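Local coordinates for malarial CLPB2 atpase/hsp101 protein (Plasmodium falciparum, PDB 4IRF) that probably works as an ATP-hydrolysing ClpA/ClpB-family chaperone in protein unfolding and translocation at the parasitophorous vacuole, this chain being its N-terminal cargo-binding domain, at residues N14-I19 against V112-L117; K36-L41 against D124-E129. One frame throughout, in Å; residues are numbered along the deposited sequence.

Contact 1. Residues N14-I19 against V112-L117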
ATOM      1  N   ASN A  14       4.493  13.493   1.103  1.00 29.12           N
ATOM      2  CA  ASN A  14       4.983  13.082   2.393  1.00 27.62           C
ATOM      3  C   ASN A  14       4.261  11.897   2.946  1.00 34.66           C
ATOM      4  O   ASN A  14       4.836  11.062   3.514  1.00 26.49           O
ATOM      5  CB  ASN A  14       4.793  14.136   3.409  1.00 39.13           C
ATOM      6  CG  ASN A  14       6.039  14.812   3.802  1.00 57.87           C
ATOM      7  OD1 ASN A  14       6.825  14.357   4.690  1.00 65.19           O
ATOM      8  ND2 ASN A  14       6.203  15.948   3.245  1.00 62.09           N
ATOM      9  N   ARG A  15       2.950  11.944   2.892  1.00 27.25           N
ATOM     10  CA  ARG A  15       2.177  10.859   3.468  1.00 25.86           C
ATOM     11  C   ARG A  15       2.423   9.559   2.751  1.00 24.91           C
ATOM     12  O   ARG A  15       2.309   8.498   3.353  1.00 25.07           O
ATOM     13  CB  ARG A  15       0.679  11.201   3.530  1.00 23.24           C
ATOM     14  CG  ARG A  15       0.022  11.609   2.202  1.00 24.97           C
ATOM     15  CD  ARG A  15      -1.478  11.829   2.451  1.00 28.14           C
ATOM     16  NE  ARG A  15      -2.249  12.283   1.291  1.00 26.10           N
ATOM     17  CZ  ARG A  15      -2.969  13.409   1.281  1.00 30.53           C
ATOM     18  NH1 ARG A  15      -3.007  14.165   2.366  1.00 31.98           N
ATOM     19  NH2 ARG A  15      -3.659  13.766   0.203  1.00 33.75           N
ATOM     20  N   THR A  16       2.804   9.634   1.477  1.00 20.35           N
ATOM     21  CA  THR A  16       3.070   8.425   0.712  1.00 21.89           C
ATOM     22  C   THR A  16       4.411   7.847   1.167  1.00 25.86           C
ATOM     23  O   THR A  16       4.534   6.642   1.442  1.00 21.80           O
ATOM     24  CB  THR A  16       3.095   8.752  -0.801  1.00 21.71           C
ATOM     25  OG1 THR A  16       1.827   9.310  -1.181  1.00 23.24           O
ATOM     26  CG2 THR A  16       3.378   7.539  -1.611  1.00 22.16           C
ATOM     27  N   ILE A  17       5.399   8.728   1.289  1.00 20.67           N
ATOM     28  CA  ILE A  17       6.738   8.338   1.752  1.00 22.71           C
ATOM     29  C   ILE A  17       6.643   7.766   3.175  1.00 24.82           C
ATOM     30  O   ILE A  17       7.281   6.774   3.483  1.00 24.06           O
ATOM     31  CB  ILE A  17       7.648   9.567   1.796  1.00 21.36           C
ATOM     32  CG1 ILE A  17       7.936  10.089   0.389  1.00 31.71           C
ATOM     33  CG2 ILE A  17       8.973   9.229   2.457  1.00 24.63           C
ATOM     34  CD1 ILE A  17       8.605   9.087  -0.479  1.00 35.61           C
ATOM     35  N   ASN A  18       5.841   8.395   4.033  1.00 23.21           N
ATOM     36  CA  ASN A  18       5.683   7.900   5.400  1.00 25.33           C
ATOM     37  C   ASN A  18       5.104   6.486   5.462  1.00 26.24           C
ATOM     38  O   ASN A  18       5.506   5.673   6.296  1.00 23.74           O
ATOM     39  CB  ASN A  18       4.845   8.870   6.241  1.00 30.99           C
ATOM     40  CG  ASN A  18       5.569  10.188   6.497  1.00 31.08           C
ATOM     41  OD1 ASN A  18       6.806  10.264   6.431  1.00 34.93           O
ATOM     42  ND2 ASN A  18       4.800  11.235   6.808  1.00 36.64           N
ATOM     43  N   ILE A  19       4.154   6.198   4.582  1.00 20.54           N
ATOM     44  CA  ILE A  19       3.640   4.852   4.455  1.00 22.91           C
ATOM     45  C   ILE A  19       4.761   3.888   4.037  1.00 19.61           C
ATOM     46  O   ILE A  19       4.880   2.796   4.592  1.00 22.85           O
ATOM     47  CB  ILE A  19       2.462   4.764   3.436  1.00 19.12           C
ATOM     48  CG1 ILE A  19       1.184   5.273   4.104  1.00 21.37           C
ATOM     49  CG2 ILE A  19       2.173   3.348   3.041  1.00 21.62           C
ATOM     50  CD1 ILE A  19       0.151   5.723   3.117  1.00 21.98           C
ATOM     51  N   VAL A 112       2.375  11.575  -6.424  1.00 23.17           N
ATOM     52  CA  VAL A 112       1.894  10.244  -6.128  1.00 20.12           C
ATOM     53  C   VAL A 112       1.290  10.234  -4.715  1.00 20.90           C
ATOM     54  O   VAL A 112       1.983  10.470  -3.741  1.00 22.85           O
ATOM     55  CB  VAL A 112       3.022   9.190  -6.245  1.00 20.37           C
ATOM     56  CG1 VAL A 112       2.473   7.796  -6.020  1.00 23.24           C
ATOM     57  CG2 VAL A 112       3.677   9.266  -7.630  1.00 23.34           C
ATOM     58  N   ASP A 113      -0.017  10.008  -4.632  1.00 23.06           N
ATOM     59  CA  ASP A 113      -0.734  10.005  -3.354  1.00 22.33           C
ATOM     60  C   ASP A 113      -1.073   8.577  -2.947  1.00 19.65           C
ATOM     61  O   ASP A 113      -0.773   7.607  -3.645  1.00 19.33           O
ATOM     62  CB  ASP A 113      -2.021  10.863  -3.470  1.00 22.73           C
ATOM     63  CG  ASP A 113      -2.460  11.453  -2.134  1.00 27.64           C
ATOM     64  OD1 ASP A 113      -2.164  10.860  -1.083  1.00 23.93           O
ATOM     65  OD2 ASP A 113      -3.114  12.518  -2.137  1.00 32.01           O
ATOM     66  N   VAL A 114      -1.727   8.441  -1.803  1.00 20.92           N
ATOM     67  CA  VAL A 114      -2.077   7.133  -1.279  1.00 23.04           C
ATOM     68  C   VAL A 114      -2.961   6.298  -2.193  1.00 23.61           C
ATOM     69  O   VAL A 114      -2.787   5.092  -2.264  1.00 21.35           O
ATOM     70  CB  VAL A 114      -2.718   7.274   0.130  1.00 25.34           C
ATOM     71  CG1 VAL A 114      -2.966   5.929   0.739  1.00 22.89           C
ATOM     72  CG2 VAL A 114      -1.791   8.050   1.025  1.00 21.29           C
ATOM     73  N   GLU A 115      -3.915   6.928  -2.892  1.00 21.01           N
ATOM     74  CA  GLU A 115      -4.781   6.169  -3.794  1.00 18.91           C
ATOM     75  C   GLU A 115      -3.976   5.570  -4.936  1.00 18.65           C
ATOM     76  O   GLU A 115      -4.327   4.511  -5.461  1.00 23.15           O
ATOM     77  CB  GLU A 115      -5.837   7.081  -4.420  1.00 23.26           C
ATOM     78  CG  GLU A 115      -6.859   7.637  -3.409  1.00 32.45           C
ATOM     79  CD  GLU A 115      -6.401   8.900  -2.689  1.00 22.84           C
ATOM     80  OE1 GLU A 115      -5.200   9.269  -2.720  1.00 27.78           O
ATOM     81  OE2 GLU A 115      -7.284   9.548  -2.060  1.00 29.90           O
ATOM     82  N   HIS A 116      -2.938   6.276  -5.365  1.00 20.78           N
ATOM     83  CA  HIS A 116      -2.113   5.803  -6.483  1.00 17.35           C
ATOM     84  C   HIS A 116      -1.254   4.622  -6.039  1.00 19.54           C
ATOM     85  O   HIS A 116      -1.107   3.644  -6.771  1.00 20.77           O
ATOM     86  CB  HIS A 116      -1.264   6.954  -7.020  1.00 20.81           C
ATOM     87  CG  HIS A 116      -2.106   8.130  -7.417  1.00 23.40           C
ATOM     88  ND1 HIS A 116      -1.993   9.361  -6.809  1.00 25.33           N
ATOM     89  CD2 HIS A 116      -3.124   8.233  -8.305  1.00 25.42           C
ATOM     90  CE1 HIS A 116      -2.887  10.188  -7.337  1.00 26.22           C
ATOM     91  NE2 HIS A 116      -3.582   9.528  -8.245  1.00 23.86           N
ATOM     92  N   LEU A 117      -0.759   4.701  -4.813  1.00 21.47           N
ATOM     93  CA  LEU A 117      -0.048   3.599  -4.191  1.00 23.47           C
ATOM     94  C   LEU A 117      -0.998   2.425  -4.045  1.00 18.66           C
ATOM     95  O   LEU A 117      -0.643   1.267  -4.353  1.00 23.08           O
ATOM     96  CB  LEU A 117       0.532   4.056  -2.846  1.00 21.33           C
ATOM     97  CG  LEU A 117       1.402   3.081  -2.098  1.00 24.25           C
ATOM     98  CD1 LEU A 117       2.587   2.621  -2.954  1.00 22.56           C
ATOM     99  CD2 LEU A 117       1.893   3.773  -0.858  1.00 22.63           C
TER
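Thr16 has the most surface buried here, and its two branches divide the work. Thr16 OG1 stands anti to the carbonyl carbon (chi1 -59°) and donates a hydrogen bond to Val112 O at 2.8 Å, reaching it from above the carbonyl plane; Thr16 CG2, anti to the backbone N, slides along Leu117, 4.1 Å from its CD2. One helix turn thus fastens to the loop residue two positions before helix 114-121. Beside it, Arg15 takes the crowded first torsion, CG between the backbone N and the carbonyl carbon, and then runs extended to NE. From there the Arg15 guanidinium holds the Asp113 carboxylate in a two-bonded, side-on salt bridge: NE meets OD1 at 2.8 Å in an almost straight bond (175°), and NH2 meets OD2 at 2.7 Å, both on syn lone pairs, with the two flat groups nearly coplanar. This is the Clp N-terminal (Clp R) domain, an all-helical fold in which helix 14-29 packs here against the start of helix 114-121. Asp113 sits at the N-cap position of the latter helix without making a capping bond; its OD1 instead takes the N-H of the next residue, Val114, through the anti lone pair. Its own backbone N is tied to ND1 of His116, in the plane of the imidazole. The carboxylate has a further cationic partner in Lys148, which also pairs with Glu115; two positive charges around Asp113 would favour its ionised form. Past the salt bridge, Ile19 CD1 crosses Val114 CG2 at about a right angle, 3.7 Å away.

Contact 2. Residues K36-L41 against D124-E129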
ATOM      1  N   LYS A  36       8.211  -5.618   0.842  1.00 21.65           N
ATOM      2  CA  LYS A  36       7.286  -6.348  -0.025  1.00 21.04           C
ATOM      3  C   LYS A  36       5.925  -5.607  -0.060  1.00 21.63           C
ATOM      4  O   LYS A  36       5.643  -4.829   0.843  1.00 22.08           O
ATOM      5  CB  LYS A  36       7.033  -7.736   0.561  1.00 27.00           C
ATOM      6  CG  LYS A  36       8.281  -8.577   0.717  1.00 32.23           C
ATOM      7  CD  LYS A  36       8.791  -8.928  -0.635  1.00 29.11           C
ATOM      8  CE  LYS A  36       8.772 -10.443  -0.794  1.00 59.74           C
ATOM      9  NZ  LYS A  36       9.003 -10.865  -2.208  1.00 72.49           N
ATOM     10  N   PRO A  37       5.123  -5.824  -1.103  1.00 21.64           N
ATOM     11  CA  PRO A  37       3.839  -5.088  -1.155  1.00 19.23           C
ATOM     12  C   PRO A  37       2.945  -5.310   0.063  1.00 21.41           C
ATOM     13  O   PRO A  37       2.393  -4.305   0.538  1.00 21.15           O
ATOM     14  CB  PRO A  37       3.189  -5.599  -2.424  1.00 23.96           C
ATOM     15  CG  PRO A  37       4.392  -5.887  -3.347  1.00 21.37           C
ATOM     16  CD  PRO A  37       5.395  -6.506  -2.372  1.00 24.32           C
ATOM     17  N   ILE A  38       2.864  -6.537   0.589  1.00 20.35           N
ATOM     18  CA  ILE A  38       2.049  -6.787   1.784  1.00 25.18           C
ATOM     19  C   ILE A  38       2.474  -5.902   2.933  1.00 20.56           C
ATOM     20  O   ILE A  38       1.634  -5.410   3.687  1.00 21.71           O
ATOM     21  CB  ILE A  38       2.038  -8.266   2.207  1.00 21.80           C
ATOM     22  CG1 ILE A  38       1.059  -8.451   3.377  1.00 23.42           C
ATOM     23  CG2 ILE A  38       3.468  -8.705   2.594  1.00 27.47           C
ATOM     24  CD1 ILE A  38      -0.396  -8.066   2.984  1.00 27.28           C
ATOM     25  N   HIS A  39       3.783  -5.641   3.071  1.00 21.57           N
ATOM     26  CA  HIS A  39       4.249  -4.746   4.128  1.00 20.87           C
ATOM     27  C   HIS A  39       3.792  -3.316   3.943  1.00 22.84           C
ATOM     28  O   HIS A  39       3.494  -2.617   4.919  1.00 22.72           O
ATOM     29  CB  HIS A  39       5.775  -4.768   4.216  1.00 22.33           C
ATOM     30  CG  HIS A  39       6.322  -6.132   4.407  1.00 22.45           C
ATOM     31  ND1 HIS A  39       7.375  -6.633   3.662  1.00 27.37           N
ATOM     32  CD2 HIS A  39       5.970  -7.113   5.276  1.00 23.49           C
ATOM     33  CE1 HIS A  39       7.611  -7.876   4.042  1.00 25.09           C
ATOM     34  NE2 HIS A  39       6.780  -8.188   5.029  1.00 24.44           N
ATOM     35  N   ILE A  40       3.774  -2.866   2.686  1.00 21.70           N
ATOM     36  CA  ILE A  40       3.299  -1.542   2.379  1.00 22.36           C
ATOM     37  C   ILE A  40       1.804  -1.457   2.655  1.00 22.80           C
ATOM     38  O   ILE A  40       1.361  -0.447   3.208  1.00 20.99           O
ATOM     39  CB  ILE A  40       3.566  -1.151   0.934  1.00 17.82           C
ATOM     40  CG1 ILE A  40       5.095  -1.117   0.728  1.00 20.57           C
ATOM     41  CG2 ILE A  40       2.934   0.206   0.631  1.00 19.45           C
ATOM     42  CD1 ILE A  40       5.466  -0.707  -0.683  1.00 20.75           C
ATOM     43  N   LEU A  41       1.078  -2.515   2.274  1.00 18.71           N
ATOM     44  CA  LEU A  41      -0.392  -2.562   2.557  1.00 19.07           C
ATOM     45  C   LEU A  41      -0.666  -2.444   4.069  1.00 25.64           C
ATOM     46  O   LEU A  41      -1.536  -1.657   4.483  1.00 22.99           O
ATOM     47  CB  LEU A  41      -1.041  -3.798   1.936  1.00 23.23           C
ATOM     48  CG  LEU A  41      -2.530  -3.885   2.288  1.00 22.62           C
ATOM     49  CD1 LEU A  41      -3.282  -2.676   1.794  1.00 23.69           C
ATOM     50  CD2 LEU A  41      -3.131  -5.153   1.770  1.00 25.88           C
ATOM     51  N   ASP A 124       0.035  -6.737  -6.890  1.00 25.78           N
ATOM     52  CA  ASP A 124       0.628  -7.846  -6.165  1.00 26.70           C
ATOM     53  C   ASP A 124      -0.427  -8.929  -5.916  1.00 25.62           C
ATOM     54  O   ASP A 124      -1.550  -8.622  -5.492  1.00 26.20           O
ATOM     55  CB  ASP A 124       1.206  -7.363  -4.859  1.00 23.89           C
ATOM     56  CG  ASP A 124       1.847  -8.470  -4.073  1.00 32.63           C
ATOM     57  OD1 ASP A 124       2.919  -8.992  -4.499  1.00 28.01           O
ATOM     58  OD2 ASP A 124       1.278  -8.834  -3.012  1.00 28.95           O
ATOM     59  N   GLU A 125      -0.073 -10.184  -6.180  1.00 31.63           N
ATOM     60  CA  GLU A 125      -1.064 -11.264  -6.104  1.00 32.67           C
ATOM     61  C   GLU A 125      -1.609 -11.472  -4.694  1.00 24.48           C
ATOM     62  O   GLU A 125      -2.814 -11.681  -4.522  1.00 27.52           O
ATOM     63  CB  GLU A 125      -0.494 -12.570  -6.657  1.00 35.02           C
ATOM     64  CG  GLU A 125      -0.179 -12.561  -8.149  1.00 55.71           C
ATOM     65  CD  GLU A 125       0.682 -13.759  -8.532  1.00 75.00           C
ATOM     66  OE1 GLU A 125       1.308 -14.342  -7.624  1.00 79.84           O
ATOM     67  OE2 GLU A 125       0.736 -14.147  -9.710  1.00 84.21           O
ATOM     68  N   LEU A 126      -0.736 -11.415  -3.691  1.00 29.49           N
ATOM     69  CA  LEU A 126      -1.146 -11.568  -2.302  1.00 28.16           C
ATOM     70  C   LEU A 126      -2.052 -10.419  -1.881  1.00 27.20           C
ATOM     71  O   LEU A 126      -3.108 -10.635  -1.256  1.00 29.95           O
ATOM     72  CB  LEU A 126       0.096 -11.618  -1.395  1.00 32.88           C
ATOM     73  CG  LEU A 126      -0.139 -11.712   0.114  1.00 34.46           C
ATOM     74  CD1 LEU A 126      -1.057 -12.896   0.413  1.00 37.86           C
ATOM     75  CD2 LEU A 126       1.210 -11.894   0.816  1.00 32.99           C
ATOM     76  N   VAL A 127      -1.651  -9.196  -2.226  1.00 27.99           N
ATOM     77  CA  VAL A 127      -2.438  -8.021  -1.848  1.00 24.28           C
ATOM     78  C   VAL A 127      -3.751  -8.070  -2.601  1.00 23.66           C
ATOM     79  O   VAL A 127      -4.806  -7.777  -2.027  1.00 25.83           O
ATOM     80  CB  VAL A 127      -1.728  -6.704  -2.184  1.00 27.30           C
ATOM     81  CG1 VAL A 127      -2.713  -5.535  -2.132  1.00 22.76           C
ATOM     82  CG2 VAL A 127      -0.530  -6.468  -1.246  1.00 28.33           C
ATOM     83  N   ASN A 128      -3.717  -8.473  -3.871  1.00 25.87           N
ATOM     84  CA  ASN A 128      -4.953  -8.470  -4.629  1.00 26.16           C
ATOM     85  C   ASN A 128      -5.957  -9.523  -4.142  1.00 35.19           C
ATOM     86  O   ASN A 128      -7.160  -9.301  -4.226  1.00 33.77           O
ATOM     87  CB  ASN A 128      -4.731  -8.618  -6.117  1.00 36.38           C
ATOM     88  CG  ASN A 128      -5.853  -8.014  -6.896  1.00 45.56           C
ATOM     89  OD1 ASN A 128      -6.124  -6.820  -6.760  1.00 46.06           O
ATOM     90  ND2 ASN A 128      -6.544  -8.824  -7.678  1.00 50.57           N
ATOM     91  N   GLU A 129      -5.458 -10.644  -3.628  1.00 33.35           N
ATOM     92  CA  GLU A 129      -6.336 -11.653  -3.009  1.00 33.35           C
ATOM     93  C   GLU A 129      -7.076 -10.988  -1.861  1.00 31.98           C
ATOM     94  O   GLU A 129      -8.312 -11.072  -1.733  1.00 34.08           O
ATOM     95  CB  GLU A 129      -5.507 -12.867  -2.550  1.00 33.06           C
ATOM     96  CG  GLU A 129      -5.099 -13.770  -3.743  1.00 68.92           C
ATOM     97  CD  GLU A 129      -3.986 -14.790  -3.447  1.00 75.92           C
ATOM     98  OE1 GLU A 129      -3.456 -14.845  -2.312  1.00 75.60           O
ATOM     99  OE2 GLU A 129      -3.637 -15.552  -4.382  1.00 77.78           O
TER
HETATM  100  O   HOH W   1       3.258  -9.005  -1.028  1.00 26.47           O
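Val127 presses its CG2 methyl against the first turn of helix 37-46, 3.9 Å from the backbone N of Ile38, while its CG1 meets Leu41 CD2 one turn further on. The two helices belong to the predominantly helical Clp N-terminal domain and pack with their short segments 41° apart in direction and 9.3 Å between axes. At the start of both helices, CB of Pro37 lies 3.6 Å from CG of Asp124, the ring and the carboxylate-bearing side chain crossing at about a right angle. Leu126 adds its CD2 methyl, 4.0 Å from Ile38 CB. Asp124 is held in place by its own helix: at the N-cap of helix 125-133, with CG anti to the backbone N (chi1 -179°), it accepts from Val127 N at OD2, from above the carboxylate plane. Leu121 of helix 114-121 touches both Pro37 and Val127, and Ala71 and Leu72 of helix 61-74 lie against Leu126 and Ile38, respectively. A water bridges the N-terminal ends of the two helices, accepting from Ile38 N at 3.0 Å and donating to Asp124 OD2 at 2.8 Å.

How the contacts relate
The centres of contact 1 and contact 2 are about 15 Å apart, yet the two meet through Ile40 of helix 37-46. Its CG2 packs 4.0 Å from Leu117 CD2, and its backbone O lies 3.9 Å from Ile19 CG2, so residues from both sides of contact 1 reach the helix that carries one side of contact 2. Along the chain the segments alternate: 14-19 and 36-41 lie on or at the start of early helices, 112-117 and 124-129 at the start of the successive helices 114-121 and 125-133. Both contacts involve an aspartate at an N-cap position, Asp113 and Asp124, but of the two only Asp124 makes a capping bond. Together they tie helices 14-29 and 37-46 to that consecutive pair.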